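Local coordinates for putative tagatose-6-phosphate ketose/aldose isomerase (Escherichia coli, PDB 3C3J), which is a putative isomerase of the SIS-domain family, built from two alpha/beta domains and assembled as a dimer, at residues F110-N115 and E164-G169; V280-H285 and V308-A313; H103-I108 and Q128-C133; H22-W27 and R203-L208. All blocks are in the same frame, centred on the assembly; numbering follows the deposited sequence.

Contact 1: residues F110-N115 and E164-G169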
# COMPACT_ATOMS: atom_id res chain seq x y z
N PHE A 110 -3.74 -16.99 3.91
CA PHE A 110 -2.37 -17.38 4.21
C PHE A 110 -2.08 -17.27 5.70
O PHE A 110 -2.37 -16.26 6.32
CB PHE A 110 -1.41 -16.46 3.44
CG PHE A 110 -1.54 -16.55 1.97
CD1 PHE A 110 -1.11 -17.67 1.29
CD2 PHE A 110 -2.10 -15.51 1.24
CE1 PHE A 110 -1.22 -17.77 -0.08
CE2 PHE A 110 -2.23 -15.60 -0.16
CZ PHE A 110 -1.79 -16.73 -0.81
N GLY A 111 -1.49 -18.31 6.28
CA GLY A 111 -1.02 -18.23 7.67
C GLY A 111 0.01 -19.30 7.95
O GLY A 111 -0.23 -20.49 7.70
N ARG A 112 1.17 -18.89 8.44
CA ARG A 112 2.22 -19.82 8.82
C ARG A 112 1.71 -20.76 9.94
O ARG A 112 1.67 -21.97 9.75
CB ARG A 112 3.48 -19.06 9.24
CG ARG A 112 4.55 -19.96 9.85
CD ARG A 112 5.77 -19.25 10.34
NE ARG A 112 5.55 -17.98 11.03
CZ ARG A 112 6.53 -17.26 11.57
NH1 ARG A 112 7.77 -17.70 11.59
NH2 ARG A 112 6.26 -16.09 12.13
N SER A 113 1.27 -20.20 11.06
CA SER A 113 0.77 -21.01 12.17
C SER A 113 -0.67 -21.45 12.02
O SER A 113 -1.07 -22.45 12.60
CB SER A 113 0.90 -20.24 13.49
OG SER A 113 -0.09 -19.22 13.61
N GLY A 114 -1.47 -20.68 11.27
CA GLY A 114 -2.89 -20.92 11.12
C GLY A 114 -3.67 -20.53 12.37
O GLY A 114 -4.88 -20.75 12.45
N ASN A 115 -2.96 -19.94 13.33
CA ASN A 115 -3.50 -19.63 14.63
C ASN A 115 -3.53 -18.11 14.95
O ASN A 115 -4.03 -17.72 16.01
CB ASN A 115 -2.67 -20.33 15.71
CG ASN A 115 -2.89 -21.83 15.77
OD1 ASN A 115 -1.95 -22.57 16.09
ND2 ASN A 115 -4.11 -22.30 15.49
N GLU A 164 8.84 -28.40 6.70
CA GLU A 164 9.99 -27.53 6.98
C GLU A 164 9.70 -26.05 6.82
O GLU A 164 10.48 -25.22 7.29
CB GLU A 164 11.21 -27.89 6.11
CG GLU A 164 11.10 -27.55 4.58
CD GLU A 164 10.45 -28.62 3.75
OE1 GLU A 164 9.63 -29.38 4.30
OE2 GLU A 164 10.78 -28.71 2.54
N THR A 165 8.59 -25.72 6.18
CA THR A 165 8.24 -24.31 5.96
C THR A 165 7.46 -23.69 7.13
O THR A 165 7.12 -22.52 7.06
CB THR A 165 7.44 -24.09 4.64
OG1 THR A 165 6.11 -24.63 4.77
CG2 THR A 165 8.16 -24.72 3.46
N HIS A 166 7.19 -24.44 8.20
CA HIS A 166 6.65 -23.85 9.42
C HIS A 166 7.84 -23.20 10.12
O HIS A 166 8.40 -23.77 11.06
CB HIS A 166 5.98 -24.89 10.31
CG HIS A 166 5.21 -24.32 11.47
ND1 HIS A 166 4.28 -25.04 12.18
CD2 HIS A 166 5.20 -23.08 12.02
CE1 HIS A 166 3.77 -24.29 13.14
NE2 HIS A 166 4.31 -23.09 13.07
N ASP A 167 8.23 -22.02 9.63
CA ASP A 167 9.48 -21.36 10.02
C ASP A 167 9.55 -21.13 11.52
O ASP A 167 8.59 -20.63 12.13
CB ASP A 167 9.64 -20.01 9.30
CG ASP A 167 9.85 -20.13 7.80
OD1 ASP A 167 10.46 -21.11 7.31
OD2 ASP A 167 9.42 -19.18 7.09
N ARG A 168 10.68 -21.52 12.11
CA ARG A 168 10.99 -21.28 13.52
C ARG A 168 11.48 -19.84 13.75
O ARG A 168 11.22 -19.25 14.80
CB ARG A 168 12.05 -22.25 14.03
CG ARG A 168 11.62 -23.70 14.10
CD ARG A 168 12.74 -24.57 14.63
NE ARG A 168 12.42 -25.98 14.58
CZ ARG A 168 11.64 -26.62 15.44
NH1 ARG A 168 11.41 -27.92 15.32
NH2 ARG A 168 11.06 -25.97 16.41
N GLY A 169 12.19 -19.28 12.77
CA GLY A 169 12.61 -17.88 12.81
C GLY A 169 11.42 -16.95 12.94
O GLY A 169 10.36 -17.20 12.35
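Arg-112 reaches across to the backbone of Asp-167 and Gly-169 through a chain that starts with CG anti to the backbone N (chi1 172°) and bends at chi3 (41°), which swings NE out of line with the chain. His-166 has its CG anti to its own N; the two side chains cross at about a right angle, the imidazole and guanidinium planes 56° apart, with His-166 CD2 3.9 Å from Arg-112 CG. The carbonyl O of Arg-112 lies over one face of that imidazole, and Ser-113 borders the ring through its CA. Arg-112 NH1 donates to Gly-169 O at 2.7 Å; the acceptor lies in the guanidinium plane, and the C=O points almost straight at the nitrogen. A weak bond runs from Arg-112 NH1 to Asp-167 O at 3.1 Å. Asp-167 OD1 bonds to Ser-174, and OD2 to Ser-175 and the N of Thr-173. In the first SIS domain, the arginine thus joins the loop leaving strand 105-111 to the 164-169 loop through main-chain acceptors. NH2 adds a weak bond to Phe-170 O, so the positive charge is probably eased by carbonyl dipoles, with the Asp-167 carboxylate near but not in contact.

Contact 2: residues V280-H285 and V308-A313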
# COMPACT_ATOMS: atom_id res chain seq x y z
N VAL A 280 17.09 -1.48 -6.43
CA VAL A 280 16.07 -1.48 -7.47
C VAL A 280 15.93 -2.87 -8.04
O VAL A 280 16.88 -3.42 -8.61
CB VAL A 280 16.39 -0.47 -8.59
CG1 VAL A 280 15.29 -0.50 -9.67
CG2 VAL A 280 16.57 0.94 -8.00
N PHE A 281 14.73 -3.43 -7.89
CA PHE A 281 14.36 -4.70 -8.51
C PHE A 281 13.86 -4.42 -9.95
O PHE A 281 12.71 -4.00 -10.15
CB PHE A 281 13.24 -5.40 -7.71
CG PHE A 281 13.58 -5.75 -6.26
CD1 PHE A 281 14.89 -5.90 -5.81
CD2 PHE A 281 12.55 -6.03 -5.38
CE1 PHE A 281 15.15 -6.23 -4.49
CE2 PHE A 281 12.79 -6.39 -4.07
CZ PHE A 281 14.09 -6.52 -3.62
N VAL A 282 14.71 -4.65 -10.94
CA VAL A 282 14.39 -4.30 -12.31
C VAL A 282 13.44 -5.32 -12.96
O VAL A 282 13.69 -6.53 -12.95
CB VAL A 282 15.68 -4.14 -13.15
CG1 VAL A 282 15.37 -3.79 -14.63
CG2 VAL A 282 16.58 -3.10 -12.52
N SER A 283 12.35 -4.83 -13.54
CA SER A 283 11.39 -5.69 -14.22
C SER A 283 12.03 -6.44 -15.39
O SER A 283 12.94 -5.93 -16.04
CB SER A 283 10.17 -4.88 -14.71
OG SER A 283 9.23 -5.71 -15.36
N SER A 284 11.54 -7.65 -15.63
CA SER A 284 11.85 -8.42 -16.83
C SER A 284 10.88 -8.14 -17.97
O SER A 284 11.05 -8.63 -19.10
CB SER A 284 11.83 -9.92 -16.51
OG SER A 284 10.54 -10.32 -16.10
N HIS A 285 9.84 -7.38 -17.67
CA HIS A 285 8.85 -7.05 -18.67
C HIS A 285 9.41 -5.93 -19.53
O HIS A 285 9.86 -4.90 -19.01
CB HIS A 285 7.49 -6.67 -18.06
CG HIS A 285 6.39 -6.59 -19.07
ND1 HIS A 285 6.28 -5.56 -19.98
CD2 HIS A 285 5.34 -7.42 -19.30
CE1 HIS A 285 5.21 -5.76 -20.74
NE2 HIS A 285 4.62 -6.88 -20.35
N VAL A 308 23.54 2.91 -4.72
CA VAL A 308 22.39 2.51 -5.54
C VAL A 308 22.75 1.19 -6.20
O VAL A 308 23.71 1.12 -6.96
CB VAL A 308 22.01 3.54 -6.61
CG1 VAL A 308 20.76 3.04 -7.44
CG2 VAL A 308 21.73 4.93 -5.98
N ILE A 309 21.98 0.14 -5.89
CA ILE A 309 22.21 -1.21 -6.43
C ILE A 309 21.02 -1.60 -7.30
O ILE A 309 19.90 -1.56 -6.85
CB ILE A 309 22.37 -2.27 -5.31
CG1 ILE A 309 23.54 -1.93 -4.39
CG2 ILE A 309 22.54 -3.68 -5.86
CD1 ILE A 309 23.68 -2.93 -3.25
N ALA A 310 21.29 -1.95 -8.55
CA ALA A 310 20.31 -2.51 -9.46
C ALA A 310 20.50 -4.02 -9.46
O ALA A 310 21.62 -4.52 -9.63
CB ALA A 310 20.51 -1.99 -10.85
N ILE A 311 19.39 -4.75 -9.30
CA ILE A 311 19.37 -6.19 -9.49
C ILE A 311 18.54 -6.49 -10.75
O ILE A 311 17.39 -6.08 -10.84
CB ILE A 311 18.81 -6.95 -8.25
CG1 ILE A 311 19.52 -6.49 -6.97
CG2 ILE A 311 18.96 -8.45 -8.43
CD1 ILE A 311 18.97 -7.12 -5.69
N ALA A 312 19.15 -7.14 -11.74
CA ALA A 312 18.51 -7.37 -13.04
C ALA A 312 18.96 -8.65 -13.72
O ALA A 312 20.08 -9.11 -13.52
CB ALA A 312 18.74 -6.17 -13.97
N ALA A 313 18.07 -9.18 -14.57
CA ALA A 313 18.38 -10.32 -15.43
C ALA A 313 19.35 -9.95 -16.55
O ALA A 313 20.19 -10.75 -16.90
CB ALA A 313 17.12 -10.88 -16.02
O HOH W 1 15.28 -8.31 -14.40
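Phe-281 and Ile-311 stand side by side on one face of a parallel sheet, pointing the same way, and the methyl CD1 of Ile-311 comes to the edge of the phenyl ring, 4.1 Å from CE1 of Phe-281. In both residues the first torsion sets the next carbon anti to the carbonyl carbon (chi1 -61° in Phe-281, -51° in Ile-311), which sends the two chains off their strands in a similar sense. Val-280 and Ala-310 are paired on the other face. Beyond the last bridge Val-282 leans toward the neighbouring strand and packs on two alanine methyls: its CB is 3.8 Å from Ala-312 CB, and its CG2 lies 4.4 Å from Ala-310 CB, a looser approach.

Three main-chain bonds fix this register. Val-280 N donates to Ile-309 O at 2.8 Å, Val-280 O accepts from Ile-311 N at 2.9 Å, and Val-282 N donates to Ile-311 O at 3.0 Å. Where the strands part, a water takes over, donating to Val-282 O and accepting from Ala-313 N.

The pair forms the two strands of a right-handed beta-alpha-beta unit in the second SIS domain. Helix 288-302 packs against Val-282 and Ala-310, whereas helices 235-249 and 335-356 cover the Phe-281 and Ile-311 face, with Phe-342 stacked on Phe-281. Strands 226-231 and 324-326 flank the pair.

Contact 3: residues H103-I108 and Q128-C133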
# COMPACT_ATOMS: atom_id res chain seq x y z
N HIS A 103 -22.12 -10.83 -3.77
CA HIS A 103 -21.41 -11.73 -4.68
C HIS A 103 -20.85 -12.93 -3.92
O HIS A 103 -20.57 -12.82 -2.72
CB HIS A 103 -20.21 -11.04 -5.34
CG HIS A 103 -20.56 -9.79 -6.08
ND1 HIS A 103 -21.45 -9.76 -7.12
CD2 HIS A 103 -20.13 -8.52 -5.92
CE1 HIS A 103 -21.57 -8.53 -7.57
NE2 HIS A 103 -20.76 -7.76 -6.87
N PRO A 104 -20.63 -14.05 -4.63
CA PRO A 104 -19.92 -15.12 -3.96
C PRO A 104 -18.47 -14.70 -3.70
O PRO A 104 -17.94 -13.80 -4.38
CB PRO A 104 -20.00 -16.31 -4.96
CG PRO A 104 -20.97 -15.89 -6.03
CD PRO A 104 -20.96 -14.39 -6.03
N LEU A 105 -17.87 -15.30 -2.69
CA LEU A 105 -16.48 -15.04 -2.33
C LEU A 105 -15.70 -16.33 -2.15
O LEU A 105 -16.16 -17.27 -1.52
CB LEU A 105 -16.44 -14.25 -1.02
CG LEU A 105 -15.08 -14.01 -0.36
CD1 LEU A 105 -14.13 -13.20 -1.26
CD2 LEU A 105 -15.22 -13.32 0.98
N LEU A 106 -14.47 -16.34 -2.66
CA LEU A 106 -13.49 -17.36 -2.34
C LEU A 106 -12.38 -16.63 -1.59
O LEU A 106 -11.73 -15.75 -2.16
CB LEU A 106 -12.93 -18.01 -3.60
CG LEU A 106 -11.78 -19.01 -3.38
CD1 LEU A 106 -12.17 -20.13 -2.38
CD2 LEU A 106 -11.25 -19.59 -4.72
N LEU A 107 -12.19 -16.98 -0.34
CA LEU A 107 -11.16 -16.35 0.50
C LEU A 107 -9.95 -17.26 0.59
O LEU A 107 -10.05 -18.40 1.08
CB LEU A 107 -11.69 -16.06 1.91
CG LEU A 107 -10.80 -15.21 2.81
CD1 LEU A 107 -10.63 -13.78 2.22
CD2 LEU A 107 -11.36 -15.17 4.25
N ILE A 108 -8.82 -16.76 0.09
CA ILE A 108 -7.55 -17.48 0.16
C ILE A 108 -6.78 -16.94 1.37
O ILE A 108 -6.34 -15.79 1.37
CB ILE A 108 -6.76 -17.33 -1.14
CG1 ILE A 108 -7.59 -17.83 -2.32
CG2 ILE A 108 -5.43 -18.13 -1.05
CD1 ILE A 108 -7.14 -17.24 -3.61
N GLN A 128 -19.71 -14.66 8.05
CA GLN A 128 -20.80 -13.83 8.57
C GLN A 128 -21.34 -12.85 7.52
O GLN A 128 -22.57 -12.69 7.40
CB GLN A 128 -20.32 -13.02 9.77
CG GLN A 128 -20.33 -13.73 11.09
CD GLN A 128 -19.89 -12.75 12.20
OE1 GLN A 128 -20.72 -12.14 12.91
NE2 GLN A 128 -18.60 -12.56 12.30
N PHE A 129 -20.44 -12.19 6.79
CA PHE A 129 -20.83 -11.14 5.84
C PHE A 129 -21.33 -11.66 4.48
O PHE A 129 -22.21 -11.06 3.88
CB PHE A 129 -19.69 -10.15 5.59
CG PHE A 129 -19.62 -9.03 6.59
CD1 PHE A 129 -19.21 -9.26 7.88
CD2 PHE A 129 -19.97 -7.73 6.23
CE1 PHE A 129 -19.17 -8.21 8.80
CE2 PHE A 129 -19.93 -6.70 7.15
CZ PHE A 129 -19.52 -6.94 8.42
N VAL A 130 -20.74 -12.74 3.98
CA VAL A 130 -20.95 -13.16 2.59
C VAL A 130 -21.71 -14.48 2.57
O VAL A 130 -21.18 -15.52 2.98
CB VAL A 130 -19.63 -13.23 1.81
CG1 VAL A 130 -19.91 -13.52 0.29
CG2 VAL A 130 -18.85 -11.94 2.01
N PRO A 131 -22.98 -14.42 2.14
CA PRO A 131 -23.82 -15.62 2.16
C PRO A 131 -23.23 -16.82 1.45
O PRO A 131 -23.33 -17.93 1.96
CB PRO A 131 -25.13 -15.16 1.50
CG PRO A 131 -25.12 -13.70 1.58
CD PRO A 131 -23.71 -13.24 1.64
N GLU A 132 -22.67 -16.62 0.27
CA GLU A 132 -22.01 -17.71 -0.47
C GLU A 132 -20.49 -17.54 -0.41
O GLU A 132 -19.88 -16.88 -1.25
CB GLU A 132 -22.52 -17.77 -1.91
CG GLU A 132 -22.16 -19.10 -2.57
CD GLU A 132 -22.52 -19.20 -4.04
OE1 GLU A 132 -23.23 -18.32 -4.57
OE2 GLU A 132 -22.06 -20.20 -4.65
N CYS A 133 -19.90 -18.18 0.58
CA CYS A 133 -18.51 -17.98 0.93
C CYS A 133 -17.79 -19.32 0.94
O CYS A 133 -18.30 -20.33 1.51
CB CYS A 133 -18.39 -17.33 2.30
SG CYS A 133 -16.77 -16.65 2.60
O HOH W 2 -22.64 -14.26 -1.41
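Leu-105 packs against Val-130 and Cys-133 in the close-fitting half of this contact. The leucine and valine side chains cross at about a right angle: Leu-105 CB meets Val-130 CG1 at 3.8 Å, while Leu-105 CD2 touches both Val-130 CG2 and the sulfur of Cys-133, 4.0 Å from SG. Val-130 has CG1 anti to its backbone N (chi1 -174°), and this methyl also approaches His-103 O. Leu-105 and Cys-133 form a parallel bridge with their side chains on the same face. Leu-105 N donates to Glu-132 O at 2.9 Å, and the same oxygen receives a CA-H...O contact from Pro-104 CA at 3.2 Å. A second contact of this kind runs from Cys-133 CA to Leu-105 O.

The other side is more polar and more open. The extended Glu-132 chain runs beside the Pro-104 ring, pointing the same way, and OE1 of Glu-132 lies 3.6 Å from Pro-104 CG. The carboxylate is held through OE2, by Tyr-134 and by a salt bridge to Lys-51. Nearby a water accepts from Glu-132 N at 2.9 Å and donates weakly to His-103 O, filling in for a direct link between the strands before they pair.

This is the N-terminal end of two neighbouring strands in a beta-alpha-beta unit of the first SIS domain. Ala-126 of helix 117-129 covers Leu-105 and Cys-133, strand 55-59 lies along the far side of strand 105-111, and His-103 packs on Glu-52 of the second subunit.

Contact 4: residues H22-W27 and R203-L208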
# COMPACT_ATOMS: atom_id res chain seq x y z
N HIS A 22 16.69 -23.79 2.55
CA HIS A 22 15.81 -24.89 2.14
C HIS A 22 14.62 -24.49 1.25
O HIS A 22 13.77 -25.32 0.90
CB HIS A 22 15.40 -25.80 3.32
CG HIS A 22 14.38 -25.23 4.28
ND1 HIS A 22 13.35 -24.40 3.91
CD2 HIS A 22 14.21 -25.47 5.60
CE1 HIS A 22 12.60 -24.14 4.97
NE2 HIS A 22 13.11 -24.77 6.01
N GLN A 23 14.58 -23.23 0.83
CA GLN A 23 13.48 -22.73 -0.01
C GLN A 23 13.31 -23.42 -1.38
O GLN A 23 12.21 -23.94 -1.65
CB GLN A 23 13.60 -21.23 -0.15
CG GLN A 23 13.03 -20.51 1.07
CD GLN A 23 13.26 -19.02 0.99
OE1 GLN A 23 14.42 -18.56 0.91
NE2 GLN A 23 12.18 -18.25 0.99
N PRO A 24 14.37 -23.45 -2.22
CA PRO A 24 14.19 -24.11 -3.53
C PRO A 24 13.63 -25.55 -3.40
O PRO A 24 12.69 -25.91 -4.11
CB PRO A 24 15.62 -24.07 -4.14
CG PRO A 24 16.25 -22.96 -3.49
CD PRO A 24 15.73 -22.89 -2.11
N ARG A 25 14.14 -26.31 -2.44
CA ARG A 25 13.68 -27.66 -2.25
C ARG A 25 12.24 -27.70 -1.77
O ARG A 25 11.45 -28.52 -2.23
CB ARG A 25 14.57 -28.36 -1.21
CG ARG A 25 14.28 -29.82 -1.02
CD ARG A 25 15.35 -30.45 -0.23
NE ARG A 25 15.39 -29.84 1.10
CZ ARG A 25 16.29 -30.13 2.02
NH1 ARG A 25 17.25 -30.98 1.76
NH2 ARG A 25 16.22 -29.54 3.20
N ALA A 26 11.90 -26.79 -0.86
CA ALA A 26 10.53 -26.71 -0.33
C ALA A 26 9.52 -26.34 -1.43
O ALA A 26 8.40 -26.88 -1.47
CB ALA A 26 10.47 -25.71 0.85
N TRP A 27 9.91 -25.46 -2.34
CA TRP A 27 9.03 -25.02 -3.42
C TRP A 27 8.60 -26.20 -4.29
O TRP A 27 7.42 -26.39 -4.56
CB TRP A 27 9.71 -23.96 -4.28
CG TRP A 27 10.09 -22.73 -3.53
CD1 TRP A 27 9.60 -22.33 -2.31
CD2 TRP A 27 11.01 -21.72 -3.94
NE1 TRP A 27 10.16 -21.17 -1.94
CE2 TRP A 27 11.05 -20.77 -2.91
CE3 TRP A 27 11.82 -21.54 -5.07
CZ2 TRP A 27 11.86 -19.62 -2.97
CZ3 TRP A 27 12.65 -20.40 -5.13
CH2 TRP A 27 12.65 -19.46 -4.10
N ARG A 203 17.39 -21.36 -10.27
CA ARG A 203 18.02 -20.06 -10.30
C ARG A 203 18.22 -19.53 -8.90
O ARG A 203 19.26 -19.00 -8.60
CB ARG A 203 17.19 -19.09 -11.12
CG ARG A 203 17.95 -17.88 -11.54
CD ARG A 203 16.99 -16.92 -12.22
NE ARG A 203 17.68 -16.05 -13.14
CZ ARG A 203 17.05 -15.21 -13.94
NH1 ARG A 203 15.72 -15.11 -13.90
NH2 ARG A 203 17.73 -14.46 -14.79
N CYS A 204 17.23 -19.73 -8.02
CA CYS A 204 17.37 -19.29 -6.64
C CYS A 204 18.43 -20.11 -5.89
O CYS A 204 19.17 -19.55 -5.07
CB CYS A 204 16.01 -19.30 -5.94
SG CYS A 204 14.94 -17.98 -6.58
N GLN A 205 18.54 -21.40 -6.20
CA GLN A 205 19.63 -22.23 -5.66
C GLN A 205 20.99 -21.68 -6.14
O GLN A 205 21.93 -21.60 -5.35
CB GLN A 205 19.44 -23.70 -6.04
CG GLN A 205 20.49 -24.70 -5.50
CD GLN A 205 20.34 -24.99 -4.01
OE1 GLN A 205 19.49 -24.40 -3.33
NE2 GLN A 205 21.19 -25.88 -3.48
N ALA A 206 21.08 -21.28 -7.40
CA ALA A 206 22.31 -20.64 -7.93
C ALA A 206 22.64 -19.30 -7.24
O ALA A 206 23.83 -18.98 -7.01
CB ALA A 206 22.22 -20.45 -9.45
N ILE A 207 21.59 -18.52 -6.91
CA ILE A 207 21.78 -17.26 -6.22
C ILE A 207 22.38 -17.54 -4.85
O ILE A 207 23.41 -16.98 -4.48
CB ILE A 207 20.45 -16.44 -6.09
CG1 ILE A 207 20.01 -15.90 -7.48
CG2 ILE A 207 20.64 -15.29 -5.08
CD1 ILE A 207 18.59 -15.36 -7.57
N LEU A 208 21.76 -18.44 -4.11
CA LEU A 208 22.25 -18.77 -2.78
C LEU A 208 23.69 -19.29 -2.84
O LEU A 208 24.52 -18.90 -2.05
CB LEU A 208 21.33 -19.80 -2.13
CG LEU A 208 19.92 -19.31 -1.77
CD1 LEU A 208 19.12 -20.46 -1.11
CD2 LEU A 208 19.95 -18.04 -0.90
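Two antiparallel helices meet here, the N-terminal turn of helix 23-49 and helix 198-210, with the local axes 9.6 Å apart and 167° between their directions. Trp-27 and Pro-24, one turn apart on the first helix, face Cys-204, Gln-205 and Leu-208 on the second. The outer corner of the indole rests on Cys-204: CZ3 of Trp-27 is 3.6 Å from Cys-204 CB, and the sulfur lies at the ring edge, in plane, 4.8 Å from the centroid of the six-membered ring. Trp-27 CG is anti to its carbonyl carbon (chi1 -60°), and one ring face lies under its own helix, with Pro-24 N over the centre and Gln-23 O nearer the rim.

The Pro-24 ring packs beside it. Its CG meets Gln-205 OE1 at 3.5 Å, the two side chains crossing at about a right angle; the bend at chi2 (74°) of Gln-205 places its CD. Pro-24 CD also lies 4.3 Å from Leu-208 CD1. The helix interface is therefore made by van der Waals and sulfur-aromatic packing.

Trp-27 NE1 bonds to Thr-177 of helix 174-187, and Phe-340 of helix 335-356 meets the indole edge-to-face. On the far flank, Arg-203 and Ile-207 pack on Cys-341 of that last helix. The helix pair thus lies against one helix from each SIS domain.

Contacts 2 and 3 are equivalent in kind: each joins two parallel strands of a beta-alpha-beta unit, one in each SIS domain, and their centres lie about 38 Å apart on opposite sides of the chain's centre. Both are buried; in contact 2 all touching residues are, and its strands pair over more residues, while contact 3 lies where pairing begins and keeps a partly exposed polar margin. Contact 1 shares strand 105-111 with contact 3 but sits at its other end, where a charged side chain grips loop carbonyls in a partly buried setting. Contact 4 is buried helix packing without polar bonding across it. It touches contact 1 through Ala-26 and contact 2 through Arg-203, placing it between the two domains.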